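Local coordinates for protein sortase B (Listeria monocytogenes serovar 1/2a, PDB 5JCV) that cleaves the C-terminal sorting signal of surface proteins and, through a thioester intermediate, transfers them to the cell wall as a class B transpeptidase, at residues A[116-119]-A[123-126]; A[136-141]-A[158-163]. One frame throughout, in Å; residues are numbered along the deposited sequence.

Contact 1 of 2, residues A[116-119]-A[123-126]; sequences YETT and YYIE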
ATOM      1  N   TYR A 116      -7.482  -5.202  28.374  1.00 47.32           N
ATOM      2  CA  TYR A 116      -6.821  -5.430  29.674  1.00 48.41           C
ATOM      3  C   TYR A 116      -5.488  -4.736  29.740  1.00 47.45           C
ATOM      4  O   TYR A 116      -4.945  -4.301  28.710  1.00 47.07           O
ATOM      5  CB  TYR A 116      -6.626  -6.933  29.950  1.00 48.39           C
ATOM      6  CG  TYR A 116      -6.073  -7.706  28.783  1.00 48.51           C
ATOM      7  CD1 TYR A 116      -4.713  -7.862  28.623  1.00 49.67           C
ATOM      8  CD2 TYR A 116      -6.930  -8.253  27.798  1.00 52.19           C
ATOM      9  CE1 TYR A 116      -4.196  -8.569  27.538  1.00 52.04           C
ATOM     10  CE2 TYR A 116      -6.432  -8.942  26.709  1.00 51.95           C
ATOM     11  CZ  TYR A 116      -5.057  -9.081  26.587  1.00 51.52           C
ATOM     12  OH  TYR A 116      -4.538  -9.757  25.547  1.00 53.97           O
ATOM     13  N   GLU A 117      -4.971  -4.632  30.955  1.00 48.14           N
ATOM     14  CA  GLU A 117      -3.593  -4.231  31.192  1.00 48.16           C
ATOM     15  C   GLU A 117      -2.867  -5.483  31.535  1.00 50.94           C
ATOM     16  O   GLU A 117      -3.437  -6.404  32.154  1.00 54.08           O
ATOM     17  CB  GLU A 117      -3.458  -3.337  32.414  1.00 51.50           C
ATOM     18  CG  GLU A 117      -4.027  -1.952  32.252  1.00 58.05           C
ATOM     19  CD  GLU A 117      -4.024  -1.182  33.574  1.00 60.91           C
ATOM     20  OE1 GLU A 117      -4.856  -1.496  34.492  1.00 62.28           O
ATOM     21  OE2 GLU A 117      -3.189  -0.261  33.659  1.00 58.19           O
ATOM     22  N   THR A 118      -1.582  -5.480  31.244  1.00 51.85           N
ATOM     23  CA  THR A 118      -0.748  -6.589  31.652  1.00 59.95           C
ATOM     24  C   THR A 118       0.689  -6.130  31.836  1.00 64.12           C
ATOM     25  O   THR A 118       1.217  -5.377  30.995  1.00 60.21           O
ATOM     26  CB  THR A 118      -0.759  -7.663  30.567  1.00 58.40           C
ATOM     27  OG1 THR A 118       0.056  -8.770  30.987  1.00 59.67           O
ATOM     28  CG2 THR A 118      -0.239  -7.068  29.246  1.00 54.37           C
ATOM     29  N   THR A 119       1.305  -6.622  32.914  1.00 67.80           N
ATOM     30  CA  THR A 119       2.682  -6.271  33.334  1.00 68.26           C
ATOM     31  C   THR A 119       3.728  -7.379  32.993  1.00 68.24           C
ATOM     32  O   THR A 119       4.835  -7.072  32.544  1.00 71.05           O
ATOM     33  CB  THR A 119       2.690  -5.983  34.861  1.00 70.69           C
ATOM     34  OG1 THR A 119       1.789  -6.889  35.515  1.00 77.20           O
ATOM     35  CG2 THR A 119       2.195  -4.587  35.175  1.00 69.27           C
ATOM     36  N   TYR A 123       1.433 -13.547  26.991  1.00 56.55           N
ATOM     37  CA  TYR A 123       0.877 -14.575  26.162  1.00 58.20           C
ATOM     38  C   TYR A 123       0.238 -13.991  24.868  1.00 57.34           C
ATOM     39  O   TYR A 123       0.366 -14.543  23.765  1.00 58.26           O
ATOM     40  CB  TYR A 123      -0.152 -15.305  27.001  1.00 62.32           C
ATOM     41  CG  TYR A 123      -0.753 -16.465  26.306  1.00 75.37           C
ATOM     42  CD1 TYR A 123      -0.098 -17.701  26.295  1.00 80.77           C
ATOM     43  CD2 TYR A 123      -1.967 -16.352  25.631  1.00 83.55           C
ATOM     44  CE1 TYR A 123      -0.634 -18.796  25.649  1.00 80.92           C
ATOM     45  CE2 TYR A 123      -2.510 -17.451  24.979  1.00 87.77           C
ATOM     46  CZ  TYR A 123      -1.831 -18.670  25.004  1.00 85.00           C
ATOM     47  OH  TYR A 123      -2.334 -19.776  24.376  1.00 97.78           O
ATOM     48  N   TYR A 124      -0.426 -12.850  25.011  1.00 52.52           N
ATOM     49  CA  TYR A 124      -1.129 -12.196  23.917  1.00 50.49           C
ATOM     50  C   TYR A 124      -0.276 -11.866  22.696  1.00 52.13           C
ATOM     51  O   TYR A 124      -0.837 -11.575  21.627  1.00 53.42           O
ATOM     52  CB  TYR A 124      -1.781 -10.891  24.418  1.00 50.72           C
ATOM     53  CG  TYR A 124      -0.859  -9.695  24.523  1.00 49.01           C
ATOM     54  CD1 TYR A 124      -0.714  -8.832  23.458  1.00 51.66           C
ATOM     55  CD2 TYR A 124      -0.139  -9.429  25.673  1.00 51.25           C
ATOM     56  CE1 TYR A 124       0.098  -7.721  23.534  1.00 53.94           C
ATOM     57  CE2 TYR A 124       0.676  -8.306  25.770  1.00 48.93           C
ATOM     58  CZ  TYR A 124       0.798  -7.462  24.687  1.00 50.55           C
ATOM     59  OH  TYR A 124       1.607  -6.341  24.694  1.00 48.28           O
ATOM     60  N   ILE A 125       1.054 -11.881  22.821  1.00 49.99           N
ATOM     61  CA  ILE A 125       1.877 -11.496  21.672  1.00 52.39           C
ATOM     62  C   ILE A 125       2.169 -12.667  20.718  1.00 57.62           C
ATOM     63  O   ILE A 125       2.992 -12.513  19.799  1.00 55.51           O
ATOM     64  CB  ILE A 125       3.219 -10.868  22.079  1.00 53.11           C
ATOM     65  CG1 ILE A 125       4.220 -11.949  22.560  1.00 61.35           C
ATOM     66  CG2 ILE A 125       2.992  -9.780  23.091  1.00 55.12           C
ATOM     67  CD1 ILE A 125       5.637 -11.460  22.805  1.00 63.64           C
ATOM     68  N   GLU A 126       1.567 -13.831  20.957  1.00 58.01           N
ATOM     69  CA  GLU A 126       1.707 -14.956  20.033  1.00 61.62           C
ATOM     70  C   GLU A 126       1.133 -14.611  18.672  1.00 59.49           C
ATOM     71  O   GLU A 126      -0.005 -14.088  18.562  1.00 57.65           O
ATOM     72  CB  GLU A 126       1.006 -16.175  20.583  1.00 69.35           C
ATOM     73  CG  GLU A 126       1.317 -17.439  19.816  1.00 85.36           C
ATOM     74  CD  GLU A 126       0.911 -18.668  20.591  1.00 96.59           C
ATOM     75  OE1 GLU A 126       0.926 -18.598  21.844  1.00103.92           O
ATOM     76  OE2 GLU A 126       0.574 -19.687  19.947  1.00104.66           O
TER
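Tyr124 OH is held by two groups of the neighbouring strands, hydrogen-bonding to Ser164 OG and Arg176 NH1, and this fixes the far end of the ring whose near end meets Tyr116. Across the contact, Tyr116 reaches out from strand 107-118 until its hydroxyl lies against the start of the Tyr124 side chain, with Tyr116 OH 3.2 Å from Tyr124 CB and 3.8 Å from Tyr124 CG. CB lies at the rim of the Tyr116 ring, near its plane. The same hydroxyl has its polar partner in Gln180 OE1 on strand 176-182.

Thr118 meets the Tyr124 ring with its methyl, placing Thr118 CG2 3.8 Å from Tyr124 CE2. With chi1 at -179°, OG1 swings opposite the backbone N to bond the Asp121 carbonyl in the turn, and CG2 is the branch left to meet the ring. Tyr124 has chi1 of 81°, which sets CG between the backbone N and the carbonyl carbon, and from there CE2 meets the threonine methyl. One face of that ring is covered from within the segment by Ile125 CG2, 3.5 Å above the plane and over its centre. Glu126 N bonds Tyr123 O at 3.1 Å and tightens the turn.

The loop after strand 107-118 turns back so that Tyr124 packs against the strand's last residues, and Val142 and Gln145 of helix 132-145 also pack on Tyr116. No hydrogen bond crosses between 116-119 and 123-126: van der Waals contacts join them, while the buried tyrosine hydroxyls find partners on strands 160-165 and 176-182 and Thr118 in the connecting turn.

Contact 2 of 2, residues A[136-141]-A[158-163]; sequences EDYLQK and DRIITL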
ATOM      1  N   GLU A 136      -7.983 -21.117  19.200  1.00 84.96           N
ATOM      2  CA  GLU A 136      -9.156 -21.138  20.071  1.00 88.51           C
ATOM      3  C   GLU A 136      -8.758 -21.191  21.549  1.00 83.78           C
ATOM      4  O   GLU A 136      -9.476 -20.632  22.392  1.00 82.74           O
ATOM      5  CB  GLU A 136     -10.114 -22.286  19.679  1.00 97.93           C
ATOM      6  CG  GLU A 136     -11.280 -22.578  20.639  1.00104.60           C
ATOM      7  CD  GLU A 136     -12.246 -21.413  20.902  1.00108.28           C
ATOM      8  OE1 GLU A 136     -12.229 -20.366  20.201  1.00107.93           O
ATOM      9  OE2 GLU A 136     -13.060 -21.563  21.840  1.00110.84           O
ATOM     10  N   ASP A 137      -7.627 -21.842  21.853  1.00 82.91           N
ATOM     11  CA  ASP A 137      -7.040 -21.831  23.207  1.00 81.79           C
ATOM     12  C   ASP A 137      -6.577 -20.402  23.549  1.00 80.72           C
ATOM     13  O   ASP A 137      -6.806 -19.914  24.662  1.00 84.06           O
ATOM     14  CB  ASP A 137      -5.809 -22.760  23.333  1.00 84.18           C
ATOM     15  CG  ASP A 137      -6.047 -24.176  22.809  1.00 88.50           C
ATOM     16  OD1 ASP A 137      -7.192 -24.670  22.798  1.00 88.00           O
ATOM     17  OD2 ASP A 137      -5.057 -24.815  22.405  1.00 90.86           O
ATOM     18  N   TYR A 138      -5.906 -19.762  22.586  1.00 72.94           N
ATOM     19  CA  TYR A 138      -5.498 -18.361  22.692  1.00 70.28           C
ATOM     20  C   TYR A 138      -6.693 -17.449  23.012  1.00 69.13           C
ATOM     21  O   TYR A 138      -6.642 -16.640  23.945  1.00 71.03           O
ATOM     22  CB  TYR A 138      -4.766 -17.924  21.419  1.00 65.82           C
ATOM     23  CG  TYR A 138      -4.348 -16.478  21.398  1.00 64.47           C
ATOM     24  CD1 TYR A 138      -3.066 -16.088  21.737  1.00 62.03           C
ATOM     25  CD2 TYR A 138      -5.237 -15.503  21.024  1.00 64.19           C
ATOM     26  CE1 TYR A 138      -2.695 -14.754  21.717  1.00 63.22           C
ATOM     27  CE2 TYR A 138      -4.880 -14.178  20.987  1.00 59.63           C
ATOM     28  CZ  TYR A 138      -3.623 -13.789  21.347  1.00 62.76           C
ATOM     29  OH  TYR A 138      -3.323 -12.432  21.307  1.00 54.79           O
ATOM     30  N   LEU A 139      -7.782 -17.613  22.283  1.00 69.54           N
ATOM     31  CA  LEU A 139      -8.936 -16.735  22.454  1.00 71.08           C
ATOM     32  C   LEU A 139      -9.595 -16.915  23.798  1.00 73.54           C
ATOM     33  O   LEU A 139     -10.040 -15.947  24.407  1.00 77.58           O
ATOM     34  CB  LEU A 139      -9.956 -16.957  21.354  1.00 69.64           C
ATOM     35  CG  LEU A 139      -9.481 -16.526  19.971  1.00 67.70           C
ATOM     36  CD1 LEU A 139     -10.486 -16.965  18.911  1.00 69.46           C
ATOM     37  CD2 LEU A 139      -9.233 -15.026  19.917  1.00 66.47           C
ATOM     38  N   GLN A 140      -9.665 -18.155  24.242  1.00 78.19           N
ATOM     39  CA  GLN A 140     -10.140 -18.476  25.572  1.00 85.79           C
ATOM     40  C   GLN A 140      -9.294 -17.751  26.631  1.00 79.99           C
ATOM     41  O   GLN A 140      -9.833 -17.121  27.533  1.00 76.85           O
ATOM     42  CB  GLN A 140     -10.106 -20.001  25.755  1.00 97.19           C
ATOM     43  CG  GLN A 140     -10.129 -20.513  27.191  1.00109.27           C
ATOM     44  CD  GLN A 140     -11.449 -20.252  27.896  1.00118.02           C
ATOM     45  OE1 GLN A 140     -12.441 -19.856  27.274  1.00123.62           O
ATOM     46  NE2 GLN A 140     -11.468 -20.482  29.208  1.00121.04           N
ATOM     47  N   LYS A 141      -7.971 -17.823  26.516  1.00 80.85           N
ATOM     48  CA  LYS A 141      -7.111 -17.192  27.508  1.00 77.32           C
ATOM     49  C   LYS A 141      -7.317 -15.673  27.543  1.00 73.98           C
ATOM     50  O   LYS A 141      -7.502 -15.116  28.626  1.00 72.16           O
ATOM     51  CB  LYS A 141      -5.629 -17.539  27.290  1.00 84.71           C
ATOM     52  CG  LYS A 141      -5.309 -19.014  27.527  1.00 93.61           C
ATOM     53  CD  LYS A 141      -3.919 -19.265  28.104  1.00 93.82           C
ATOM     54  CE  LYS A 141      -3.627 -20.766  28.204  1.00 99.77           C
ATOM     55  NZ  LYS A 141      -2.309 -21.102  28.850  1.00100.04           N
ATOM     56  N   ASP A 158     -12.123 -16.907  13.224  1.00 82.38           N
ATOM     57  CA  ASP A 158     -11.924 -15.471  12.997  1.00 76.05           C
ATOM     58  C   ASP A 158     -10.449 -15.124  12.979  1.00 72.15           C
ATOM     59  O   ASP A 158      -9.589 -15.959  13.290  1.00 71.46           O
ATOM     60  CB  ASP A 158     -12.604 -14.657  14.086  1.00 82.13           C
ATOM     61  CG  ASP A 158     -14.082 -14.930  14.177  1.00 81.69           C
ATOM     62  OD1 ASP A 158     -14.729 -14.965  13.132  1.00 82.51           O
ATOM     63  OD2 ASP A 158     -14.586 -15.125  15.299  1.00 83.41           O
ATOM     64  N   ARG A 159     -10.171 -13.877  12.628  1.00 69.57           N
ATOM     65  CA  ARG A 159      -8.841 -13.281  12.749  1.00 67.34           C
ATOM     66  C   ARG A 159      -8.936 -11.964  13.495  1.00 64.65           C
ATOM     67  O   ARG A 159      -9.950 -11.283  13.411  1.00 59.66           O
ATOM     68  CB  ARG A 159      -8.262 -12.993  11.380  1.00 64.16           C
ATOM     69  CG  ARG A 159      -7.767 -14.215  10.659  1.00 66.38           C
ATOM     70  CD  ARG A 159      -7.133 -13.769   9.341  1.00 68.60           C
ATOM     71  NE  ARG A 159      -8.076 -12.862   8.682  1.00 74.98           N
ATOM     72  CZ  ARG A 159      -9.094 -13.256   7.921  1.00 75.47           C
ATOM     73  NH1 ARG A 159      -9.254 -14.560   7.648  1.00 67.19           N
ATOM     74  NH2 ARG A 159      -9.937 -12.339   7.421  1.00 79.52           N
ATOM     75  N   ILE A 160      -7.859 -11.588  14.188  1.00 60.88           N
ATOM     76  CA  ILE A 160      -7.889 -10.415  15.079  1.00 57.76           C
ATOM     77  C   ILE A 160      -6.763  -9.419  14.908  1.00 55.00           C
ATOM     78  O   ILE A 160      -5.779  -9.651  14.212  1.00 55.87           O
ATOM     79  CB  ILE A 160      -7.919 -10.809  16.560  1.00 57.62           C
ATOM     80  CG1 ILE A 160      -6.564 -11.329  17.012  1.00 56.90           C
ATOM     81  CG2 ILE A 160      -9.007 -11.839  16.829  1.00 59.30           C
ATOM     82  CD1 ILE A 160      -6.586 -11.831  18.441  1.00 55.89           C
ATOM     83  N   ILE A 161      -6.956  -8.272  15.535  1.00 53.87           N
ATOM     84  CA  ILE A 161      -5.947  -7.242  15.578  1.00 53.08           C
ATOM     85  C   ILE A 161      -5.797  -6.810  17.036  1.00 52.93           C
ATOM     86  O   ILE A 161      -6.784  -6.730  17.770  1.00 50.50           O
ATOM     87  CB  ILE A 161      -6.244  -6.093  14.611  1.00 56.81           C
ATOM     88  CG1 ILE A 161      -5.380  -4.867  14.912  1.00 57.22           C
ATOM     89  CG2 ILE A 161      -7.691  -5.725  14.656  1.00 64.02           C
ATOM     90  CD1 ILE A 161      -5.230  -3.918  13.752  1.00 60.57           C
ATOM     91  N   THR A 162      -4.534  -6.608  17.447  1.00 50.45           N
ATOM     92  CA  THR A 162      -4.178  -6.281  18.819  1.00 47.10           C
ATOM     93  C   THR A 162      -3.496  -4.936  18.784  1.00 47.31           C
ATOM     94  O   THR A 162      -2.514  -4.733  18.029  1.00 48.66           O
ATOM     95  CB  THR A 162      -3.188  -7.316  19.415  1.00 46.76           C
ATOM     96  OG1 THR A 162      -3.746  -8.627  19.336  1.00 48.86           O
ATOM     97  CG2 THR A 162      -2.890  -7.032  20.860  1.00 44.06           C
ATOM     98  N   LEU A 163      -4.021  -4.011  19.580  1.00 45.05           N
ATOM     99  CA  LEU A 163      -3.347  -2.772  19.808  1.00 44.19           C
ATOM    100  C   LEU A 163      -2.666  -2.846  21.183  1.00 42.26           C
ATOM    101  O   LEU A 163      -3.290  -3.211  22.169  1.00 45.58           O
ATOM    102  CB  LEU A 163      -4.351  -1.638  19.738  1.00 41.83           C
ATOM    103  CG  LEU A 163      -5.174  -1.507  18.474  1.00 41.71           C
ATOM    104  CD1 LEU A 163      -5.995  -0.263  18.588  1.00 42.60           C
ATOM    105  CD2 LEU A 163      -4.394  -1.421  17.176  1.00 42.95           C
TER
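With chi1 at 178°, Tyr138 extends its ring from helix 132-145 toward the sheet, while Ile160, with chi1 at 73° and an extended chi2, sends CD1 up to meet it. The ring touches through one side: Tyr138 CE2 lies 3.9 Å from Ile160 CD1, the methyl approaching at a slant. The next residue, Leu139, adds a looser contact from the same helix, Leu139 CD2 standing 4.4 Å from Ile160 CD1, so this one methyl serves both helix residues. Phe113 of strand 107-118 touches both Leu139 and Ile160, extending the apolar patch.

Two residues along the strand, Thr162 OG1 lies 4.3 Å from Tyr138 OH, and the two do not bond each other; Gln180 NE2 bonds both. Tyr138 OH also bonds the Tyr124 carbonyl, and Thr162 OG1 bonds Asn67 ND2. Phe129 meets the Tyr138 ring edge-to-face.

The axes of helix segment 136-141 and strand segment 160-163 approach to 12.7 Å, a gap that the side chains bridge. Thr162 and Leu163 open the TLSTC sequence, the sortase signature that ends in the family's cysteine. The chemistry is therefore divided: Ile160 gives the helix an apolar contact point, and Gln180, with Tyr124 O and Asn67, satisfies the two buried hydroxyls at the signature end.

How the contacts relate
Following the chain, strand 107-118 runs into contact 1, which closes a tight loop of three residues between 116-119 and 123-126. The chain then enters helix 132-145, and contact 2 closes a longer loop when strand 160-165 returns to the sheet. The two closures are in series, neither nested nor crossed, with centres about 11 Å apart. They nevertheless touch: Tyr124 CD1 packs 3.8 Å from Thr162 CG2, and Tyr123 packs on Tyr138 and Lys141. Gln180 of strand 176-182 bonds side chains from both contacts. Together they tie the loop and helix 132-145 to strands 107-118, 160-165 and 176-182 of the sortase domain.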